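Local coordinates for protein DynE7 (Micromonospora chersina, PDB 2XEM) that is a hot-dog fold thioesterase of dynemicin biosynthesis that probably releases a polyene polyketide product, at residues Glu80-Met85 with Val102-Gly107. Sequence-based numbering, arbitrary orientation.
Sequences EVEVRM and VRVAPG
CG of Arg84 stands anti to its carbonyl carbon (chi1 -57°), and the chain runs extended to NE, which lies beside Val102. One face of the guanidinium lies over Val102 CG2, 3.7 Å from NH1 and offset toward the rim. In its own plane the guanidinium grips Glu82 side-on. NE and NH2 both donate to Glu82 OE1, each at 2.9 Å, in a salt bridge that probably limits rotation of the group. Val104 touches both acidic chains, with one methyl group nearest each carboxylate. Its CG1 touches Glu82 CD at 3.7 Å, with the side chains crossing at about a right angle. Its CG2 lies 3.7 Å from CD of Glu80. The carboxylate of Glu80 also reaches Arg14, which forms a salt bridge with OE1.

The backbones pair antiparallel. Glu82 and Val102 form a hydrogen-bonded pair. Glu82 N donates to Val102 O (2.7 Å). Val102 N donates to Glu82 O (2.9 Å). Val81 faces Arg103 as a non-hydrogen-bonded pair. Beyond it the register shifts by one. Glu80 N donates to Ala105 O (2.8 Å), and Glu80 O accepts from Val104 N. Val104 and Ala105 therefore both lie opposite Glu80. This is a classic beta bulge, near the open end of the hairpin of strands 80-91 and 94-105 in the antiparallel sheet of the hot-dog fold.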
loop_
_atom_site.group_PDB
_atom_site.type_symbol
_atom_site.label_atom_id
_atom_site.label_comp_id
_atom_site.label_asym_id
_atom_site.label_seq_id
_atom_site.Cartn_x
_atom_site.Cartn_y
_atom_site.Cartn_z
ATOM N N GLU D 80 15.794 -10.503 0.481
ATOM C CA GLU D 80 16.511 -9.339 -0.013
ATOM C C GLU D 80 16.484 -9.397 -1.545
ATOM O O GLU D 80 17.004 -10.340 -2.151
ATOM C CB GLU D 80 17.936 -9.299 0.548
ATOM C CG GLU D 80 18.767 -8.144 0.007
ATOM C CD GLU D 80 20.224 -8.177 0.440
ATOM O OE1 GLU D 80 21.001 -7.332 -0.057
ATOM O OE2 GLU D 80 20.605 -9.069 1.235
ATOM N N VAL D 81 15.803 -8.425 -2.154
ATOM C CA VAL D 81 15.573 -8.395 -3.597
ATOM C C VAL D 81 16.363 -7.244 -4.179
ATOM O O VAL D 81 16.267 -6.125 -3.679
ATOM C CB VAL D 81 14.062 -8.296 -3.969
ATOM C CG1 VAL D 81 13.859 -8.268 -5.502
ATOM C CG2 VAL D 81 13.252 -9.420 -3.322
ATOM N N GLU D 82 17.171 -7.531 -5.211
ATOM C CA GLU D 82 17.789 -6.469 -5.993
ATOM C C GLU D 82 16.896 -6.144 -7.181
ATOM O O GLU D 82 16.593 -7.024 -7.988
ATOM C CB GLU D 82 19.156 -6.882 -6.465
ATOM C CG GLU D 82 20.160 -6.909 -5.352
ATOM C CD GLU D 82 21.566 -7.183 -5.838
ATOM O OE1 GLU D 82 21.771 -7.426 -7.052
ATOM O OE2 GLU D 82 22.469 -7.170 -4.978
ATOM N N VAL D 83 16.415 -4.902 -7.228
ATOM C CA VAL D 83 15.644 -4.391 -8.357
ATOM C C VAL D 83 16.681 -3.738 -9.285
ATOM O O VAL D 83 17.181 -2.657 -9.000
ATOM C CB VAL D 83 14.508 -3.427 -7.919
ATOM C CG1 VAL D 83 13.670 -2.992 -9.136
ATOM C CG2 VAL D 83 13.609 -4.085 -6.856
ATOM N N ARG D 84 17.057 -4.462 -10.348
ATOM C CA ARG D 84 18.132 -4.060 -11.237
ATOM C C ARG D 84 17.558 -3.359 -12.445
ATOM O O ARG D 84 16.844 -3.971 -13.230
ATOM C CB ARG D 84 18.969 -5.282 -11.637
ATOM C CG ARG D 84 19.538 -6.015 -10.433
ATOM C CD ARG D 84 20.273 -7.230 -10.896
ATOM N NE ARG D 84 20.890 -7.951 -9.785
ATOM C CZ ARG D 84 21.473 -9.137 -9.905
ATOM N NH1 ARG D 84 21.518 -9.747 -11.088
ATOM N NH2 ARG D 84 22.008 -9.727 -8.850
ATOM N N MET D 85 17.858 -2.068 -12.590
ATOM C CA MET D 85 17.294 -1.229 -13.637
ATOM C C MET D 85 18.269 -0.974 -14.790
ATOM O O MET D 85 19.448 -0.687 -14.576
ATOM C CB MET D 85 16.810 0.095 -13.051
ATOM C CG MET D 85 15.981 0.921 -14.011
ATOM S SD MET D 85 15.390 2.436 -13.224
ATOM C CE MET D 85 16.993 3.360 -13.104
ATOM N N VAL D 102 15.842 -9.735 -8.649
ATOM C CA VAL D 102 16.670 -10.874 -8.275
ATOM C C VAL D 102 16.707 -11.017 -6.753
ATOM O O VAL D 102 17.180 -10.103 -6.064
ATOM C CB VAL D 102 18.088 -10.778 -8.907
ATOM C CG1 VAL D 102 18.939 -12.002 -8.550
ATOM C CG2 VAL D 102 17.999 -10.607 -10.437
ATOM N N ARG D 103 16.189 -12.146 -6.224
ATOM C CA ARG D 103 16.429 -12.466 -4.817
ATOM C C ARG D 103 17.900 -12.862 -4.653
ATOM O O ARG D 103 18.345 -13.805 -5.307
ATOM C CB ARG D 103 15.493 -13.588 -4.296
ATOM C CG ARG D 103 15.863 -14.030 -2.868
ATOM C CD ARG D 103 14.929 -15.037 -2.247
ATOM N NE ARG D 103 14.763 -16.233 -3.064
ATOM C CZ ARG D 103 13.587 -16.701 -3.465
ATOM N NH1 ARG D 103 12.461 -16.082 -3.113
ATOM N NH2 ARG D 103 13.524 -17.792 -4.217
ATOM N N VAL D 104 18.639 -12.131 -3.799
ATOM C CA VAL D 104 20.053 -12.400 -3.501
ATOM C C VAL D 104 20.250 -13.036 -2.126
ATOM O O VAL D 104 21.332 -13.513 -1.831
ATOM C CB VAL D 104 20.956 -11.161 -3.711
ATOM C CG1 VAL D 104 20.961 -10.750 -5.183
ATOM C CG2 VAL D 104 20.536 -9.995 -2.803
ATOM N N ALA D 105 19.215 -13.011 -1.273
ATOM C CA ALA D 105 19.249 -13.686 0.030
ATOM C C ALA D 105 17.817 -13.889 0.534
ATOM O O ALA D 105 16.951 -13.070 0.218
ATOM C CB ALA D 105 20.077 -12.888 1.047
ATOM N N PRO D 106 17.509 -15.002 1.234
ATOM C CA PRO D 106 18.363 -16.184 1.486
ATOM C C PRO D 106 18.467 -17.048 0.227
ATOM O O PRO D 106 17.806 -16.767 -0.777
ATOM C CB PRO D 106 17.615 -16.906 2.623
ATOM C CG PRO D 106 16.153 -16.589 2.333
ATOM C CD PRO D 106 16.168 -15.161 1.825
ATOM N N GLY D 107 19.309 -18.086 0.289
ATOM C CA GLY D 107 19.408 -19.101 -0.756
ATOM C C GLY D 107 20.139 -18.588 -1.974
ATOM O O GLY D 107 20.719 -17.490 -1.928
#